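Local coordinates for surface presentation of antigens protein SpaO (PDB 4TT9), which is required for surface presentation and secretion of the Ipa invasion antigens and for host-cell invasion, its C-terminal SpoA domain belonging to the FliN family of C-ring proteins, at residues L25-M30 and N55-G60; K36-V39 and L43-F46. All coordinates share one frame; numbering follows the deposited sequence.

Interaction 1: residues L25-M30 and N55-G60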
loop_
_atom_site.group_PDB
_atom_site.type_symbol
_atom_site.label_atom_id
_atom_site.label_comp_id
_atom_site.label_asym_id
_atom_site.label_seq_id
_atom_site.Cartn_x
_atom_site.Cartn_y
_atom_site.Cartn_z
ATOM N N LEU B 25 2.739 0.233 0.936
ATOM C CA LEU B 25 3.501 -0.173 2.110
ATOM C C LEU B 25 4.976 -0.308 1.790
ATOM O O LEU B 25 5.833 0.073 2.579
ATOM C CB LEU B 25 2.971 -1.503 2.622
ATOM C CG LEU B 25 1.508 -1.481 3.053
ATOM C CD1 LEU B 25 1.060 -2.834 3.583
ATOM C CD2 LEU B 25 1.309 -0.422 4.102
ATOM N N LEU B 26 5.268 -0.845 0.613
ATOM C CA LEU B 26 6.637 -1.183 0.263
ATOM C C LEU B 26 6.770 -1.299 -1.235
ATOM O O LEU B 26 5.885 -1.828 -1.899
ATOM C CB LEU B 26 7.022 -2.518 0.901
ATOM C CG LEU B 26 8.501 -2.885 0.831
ATOM C CD1 LEU B 26 9.293 -2.050 1.822
ATOM C CD2 LEU B 26 8.702 -4.361 1.092
ATOM N N GLU B 27 7.874 -0.784 -1.763
ATOM C CA GLU B 27 8.261 -1.045 -3.135
ATOM C C GLU B 27 9.584 -1.760 -3.053
ATOM O O GLU B 27 10.551 -1.212 -2.520
ATOM C CB GLU B 27 8.447 0.248 -3.931
ATOM C CG GLU B 27 7.173 0.974 -4.316
ATOM C CD GLU B 27 7.444 2.199 -5.169
ATOM O OE1 GLU B 27 8.617 2.429 -5.534
ATOM O OE2 GLU B 27 6.480 2.930 -5.477
ATOM N N LYS B 28 9.625 -2.987 -3.559
ATOM C CA LYS B 28 10.869 -3.738 -3.612
ATOM C C LYS B 28 11.320 -3.869 -5.063
ATOM O O LYS B 28 10.568 -4.353 -5.911
ATOM C CB LYS B 28 10.683 -5.123 -2.988
ATOM C CG LYS B 28 11.987 -5.802 -2.595
ATOM C CD LYS B 28 11.736 -7.134 -1.930
ATOM C CE LYS B 28 12.876 -7.487 -0.998
ATOM N NZ LYS B 28 14.191 -7.196 -1.615
ATOM N N ASN B 29 12.533 -3.408 -5.351
ATOM C CA ASN B 29 13.129 -3.599 -6.667
ATOM C C ASN B 29 13.813 -4.958 -6.699
ATOM O O ASN B 29 14.620 -5.257 -5.816
ATOM C CB ASN B 29 14.156 -2.497 -6.968
ATOM C CG ASN B 29 13.518 -1.210 -7.474
ATOM O OD1 ASN B 29 12.480 -1.227 -8.132
ATOM N ND2 ASN B 29 14.154 -0.085 -7.175
ATOM N N MET B 30 13.496 -5.774 -7.706
ATOM C CA MET B 30 14.072 -7.115 -7.816
ATOM C C MET B 30 14.041 -7.630 -9.254
ATOM O O MET B 30 13.208 -7.204 -10.051
ATOM C CB MET B 30 13.334 -8.091 -6.893
ATOM C CG MET B 30 11.984 -8.535 -7.416
ATOM S SD MET B 30 11.104 -9.654 -6.317
ATOM C CE MET B 30 10.693 -8.552 -4.974
ATOM N N ASN B 55 3.353 5.257 1.960
ATOM C CA ASN B 55 3.466 6.300 0.946
ATOM C C ASN B 55 2.133 6.512 0.280
ATOM O O ASN B 55 1.498 5.556 -0.163
ATOM C CB ASN B 55 4.484 5.903 -0.117
ATOM C CG ASN B 55 5.888 5.928 0.401
ATOM O OD1 ASN B 55 6.153 6.503 1.448
ATOM N ND2 ASN B 55 6.804 5.324 -0.332
ATOM N N ILE B 56 1.698 7.759 0.202
ATOM C CA ILE B 56 0.413 8.024 -0.413
ATOM C C ILE B 56 0.649 8.578 -1.804
ATOM O O ILE B 56 1.352 9.574 -1.971
ATOM C CB ILE B 56 -0.432 8.973 0.435
ATOM C CG1 ILE B 56 -0.348 8.547 1.903
ATOM C CG2 ILE B 56 -1.881 8.987 -0.055
ATOM C CD1 ILE B 56 -1.095 9.436 2.870
ATOM N N LYS B 57 0.074 7.903 -2.797
ATOM C CA LYS B 57 0.267 8.257 -4.189
ATOM C C LYS B 57 -1.059 8.631 -4.813
ATOM O O LYS B 57 -2.083 8.020 -4.517
ATOM C CB LYS B 57 0.872 7.090 -4.967
ATOM C CG LYS B 57 2.357 6.860 -4.749
ATOM C CD LYS B 57 2.875 5.891 -5.801
ATOM C CE LYS B 57 4.383 5.772 -5.787
ATOM N NZ LYS B 57 4.843 4.753 -6.778
ATOM N N VAL B 58 -1.042 9.644 -5.666
ATOM C CA VAL B 58 -2.225 9.998 -6.427
ATOM C C VAL B 58 -1.860 9.902 -7.899
ATOM O O VAL B 58 -0.959 10.602 -8.348
ATOM C CB VAL B 58 -2.688 11.423 -6.108
ATOM C CG1 VAL B 58 -3.839 11.818 -7.008
ATOM C CG2 VAL B 58 -3.097 11.528 -4.654
ATOM N N ASN B 59 -2.545 9.034 -8.641
ATOM C CA ASN B 59 -2.203 8.784 -10.042
ATOM C C ASN B 59 -0.721 8.524 -10.270
ATOM O O ASN B 59 -0.160 8.969 -11.278
ATOM C CB ASN B 59 -2.693 9.913 -10.963
ATOM C CG ASN B 59 -4.197 9.988 -11.023
ATOM O OD1 ASN B 59 -4.885 9.078 -10.571
ATOM N ND2 ASN B 59 -4.716 11.061 -11.583
ATOM N N GLY B 60 -0.096 7.817 -9.329
ATOM C CA GLY B 60 1.301 7.455 -9.455
ATOM C C GLY B 60 2.250 8.490 -8.891
ATOM O O GLY B 60 3.453 8.245 -8.814
#

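Interaction 2: residues K36-V39 and L43-F46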
loop_
_atom_site.group_PDB
_atom_site.type_symbol
_atom_site.label_atom_id
_atom_site.label_comp_id
_atom_site.label_asym_id
_atom_site.label_seq_id
_atom_site.Cartn_x
_atom_site.Cartn_y
_atom_site.Cartn_z
ATOM N N LYS B 36 11.018 -14.785 -9.078
ATOM C CA LYS B 36 10.678 -16.200 -9.105
ATOM C C LYS B 36 10.779 -16.799 -7.704
ATOM O O LYS B 36 10.091 -17.766 -7.384
ATOM C CB LYS B 36 11.597 -16.958 -10.067
ATOM C CG LYS B 36 11.435 -16.597 -11.544
ATOM C CD LYS B 36 12.744 -16.804 -12.299
ATOM C CE LYS B 36 12.530 -17.004 -13.793
ATOM N NZ LYS B 36 11.575 -16.044 -14.400
ATOM N N MET B 37 11.617 -16.204 -6.860
ATOM C CA MET B 37 11.860 -16.738 -5.521
ATOM C C MET B 37 10.731 -16.427 -4.535
ATOM O O MET B 37 10.844 -16.706 -3.339
ATOM C CB MET B 37 13.194 -16.227 -4.990
ATOM C CG MET B 37 14.358 -16.539 -5.908
ATOM S SD MET B 37 15.718 -15.391 -5.656
ATOM C CE MET B 37 16.991 -16.156 -6.661
ATOM N N TYR B 38 9.647 -15.859 -5.054
ATOM C CA TYR B 38 8.414 -15.646 -4.302
ATOM C C TYR B 38 7.398 -16.762 -4.621
ATOM O O TYR B 38 7.065 -16.973 -5.789
ATOM C CB TYR B 38 7.832 -14.288 -4.682
ATOM C CG TYR B 38 8.468 -13.114 -3.976
ATOM C CD1 TYR B 38 9.846 -12.921 -3.984
ATOM C CD2 TYR B 38 7.681 -12.187 -3.312
ATOM C CE1 TYR B 38 10.415 -11.843 -3.334
ATOM C CE2 TYR B 38 8.237 -11.112 -2.660
ATOM C CZ TYR B 38 9.600 -10.942 -2.671
ATOM O OH TYR B 38 10.140 -9.860 -2.013
ATOM N N VAL B 39 6.914 -17.473 -3.598
ATOM C CA VAL B 39 5.979 -18.597 -3.795
ATOM C C VAL B 39 4.685 -18.449 -2.973
ATOM O O VAL B 39 4.633 -17.649 -2.056
ATOM C CB VAL B 39 6.643 -19.964 -3.449
ATOM C CG1 VAL B 39 7.948 -20.155 -4.211
ATOM C CG2 VAL B 39 6.880 -20.081 -1.957
ATOM N N LEU B 43 6.044 -16.424 3.500
ATOM C CA LEU B 43 5.930 -15.400 4.519
ATOM C C LEU B 43 7.183 -14.544 4.534
ATOM O O LEU B 43 8.295 -15.038 4.746
ATOM C CB LEU B 43 5.690 -16.039 5.887
ATOM C CG LEU B 43 5.675 -15.125 7.115
ATOM C CD1 LEU B 43 4.515 -14.132 7.098
ATOM C CD2 LEU B 43 5.652 -15.950 8.387
ATOM N N PHE B 44 6.988 -13.253 4.300
ATOM C CA PHE B 44 8.081 -12.296 4.275
ATOM C C PHE B 44 7.995 -11.371 5.465
ATOM O O PHE B 44 6.945 -11.237 6.092
ATOM C CB PHE B 44 8.033 -11.464 3.001
ATOM C CG PHE B 44 8.371 -12.235 1.765
ATOM C CD1 PHE B 44 9.694 -12.421 1.391
ATOM C CD2 PHE B 44 7.370 -12.764 0.970
ATOM C CE1 PHE B 44 10.010 -13.126 0.255
ATOM C CE2 PHE B 44 7.679 -13.468 -0.169
ATOM C CZ PHE B 44 9.001 -13.653 -0.527
ATOM N N LYS B 45 9.106 -10.708 5.748
ATOM C CA LYS B 45 9.238 -9.934 6.962
ATOM C C LYS B 45 9.544 -8.495 6.602
ATOM O O LYS B 45 10.624 -8.187 6.091
ATOM C CB LYS B 45 10.362 -10.526 7.811
ATOM C CG LYS B 45 10.586 -9.828 9.126
ATOM C CD LYS B 45 9.404 -9.972 10.037
ATOM C CE LYS B 45 9.638 -9.148 11.254
ATOM N NZ LYS B 45 10.302 -7.905 10.825
ATOM N N PHE B 46 8.573 -7.619 6.834
ATOM C CA PHE B 46 8.800 -6.193 6.667
ATOM C C PHE B 46 9.660 -5.731 7.819
ATOM O O PHE B 46 9.767 -6.429 8.828
ATOM C CB PHE B 46 7.482 -5.425 6.739
ATOM C CG PHE B 46 6.480 -5.817 5.693
ATOM C CD1 PHE B 46 6.866 -6.044 4.381
ATOM C CD2 PHE B 46 5.139 -5.950 6.028
ATOM C CE1 PHE B 46 5.926 -6.404 3.428
ATOM C CE2 PHE B 46 4.200 -6.311 5.084
ATOM C CZ PHE B 46 4.592 -6.536 3.786
#

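Interaction 1: residues L25-M30 and N55-G60
E27 and K57 reach toward each other from opposite directions and meet end on in a salt bridge, with K57 NZ 2.8 Å from E27 OE2. The ammonium nitrogen lies nearly on the line of the CD-OE2 bond, so it approaches this carboxylate oxygen from beyond its end; K57 NZ stays 4.0 Å from E27 CD. The carbon next to the charge is close as well, K57 CE being 3.5 Å from E27 OE2. Both side chains leave their strands with CG anti to the carbonyl carbon (chi1 -74° in E27, -77° in K57) and are extended beyond it. That shape lets two long chains span a gap that the backbones do not close: the whole contact buries 95 Å², and no backbone hydrogen bond joins the two segments.

On one side, 55-60 pairs with the earlier part of strand 18-31, N55 with I24, K57 with D22 and N59 with K20; I56 also bonds V63 of strand 61-70. At L25 the chain turns a corner, and residues 26-30 leave this sheet to pair antiparallel with a strand of the second subunit. K20 of that subunit adds a weak, long ion pair to E27 OE2, so two lysines probably share the charge of this oxygen. Neither E27 nor K57 is fully buried. The arrangement is a surface salt bridge between strands 18-31 and 54-58, just past the corner at L25, where an intrachain antiparallel sheet gives way to the intersubunit sheet of the SpoA dimer.

Interaction 2: residues K36-V39 and L43-F46
Y38 and F44 form an offset aromatic stack, which the segment 36-39 reaches after two residues that carry little of the contact. K36, where helix 32-36 runs into the loop, contributes no contact to the stack; its NZ forms a weak, long ion pair with D15 of the second subunit. At M37 the thioether end leads away from F44.

Y38 then supplies the stacking surface. Its CG stands anti to the carbonyl carbon (chi1 -81°), which carries the ring over to the F44 side chain. The ring centroids are 4.1 Å apart and the planes are inclined by 25°. The overlap is uneven: F44 CZ sits 3.2 Å above the tyrosine plane, over its centre, whereas Y38 OH lies 4.0 Å above the phenylalanine plane and toward its rim. Thus the leading end of F44 covers the middle of Y38. The closest approach, Y38 CD2 to F44 CE2 at 3.4 Å, shows the two faces in direct van der Waals contact.

V39 continues the loop, its backbone N bonded to E42 OE1. Across the turn, L43, F44 and K45 pair antiparallel with a strand of the second subunit, on which F44 packs against I79 and L43 against I77. The stack thus joins the loop after helix 32-36 to the short strand 43-45; the centre of the contact lies about 17 Å from the centre of the chain, an arrangement that belongs to the intertwined, strand-sharing dimer of the SpoA fold.

Overall arrangement
From the N terminus, strand 18-31 first pairs with 54-58 and then bends at L25 into segment 25-30. Interaction 1 closes the large loop back to 55-60, with 24 residues between its segments; interaction 2 lies wholly within that loop and closes a much shorter one, with three residues between 36-39 and 43-46. The centres of the two contacts are about 17 Å apart, yet the contacts touch: K28 CD and M30 CE approach Y38 OH at 3.2 and 3.3 Å, and L26 packs on F46. Segment 25-30 therefore links the compact sheet to the projecting helix-and-strand arm, and segments 25-30 and 43-46 each pair antiparallel with a strand of the second subunit.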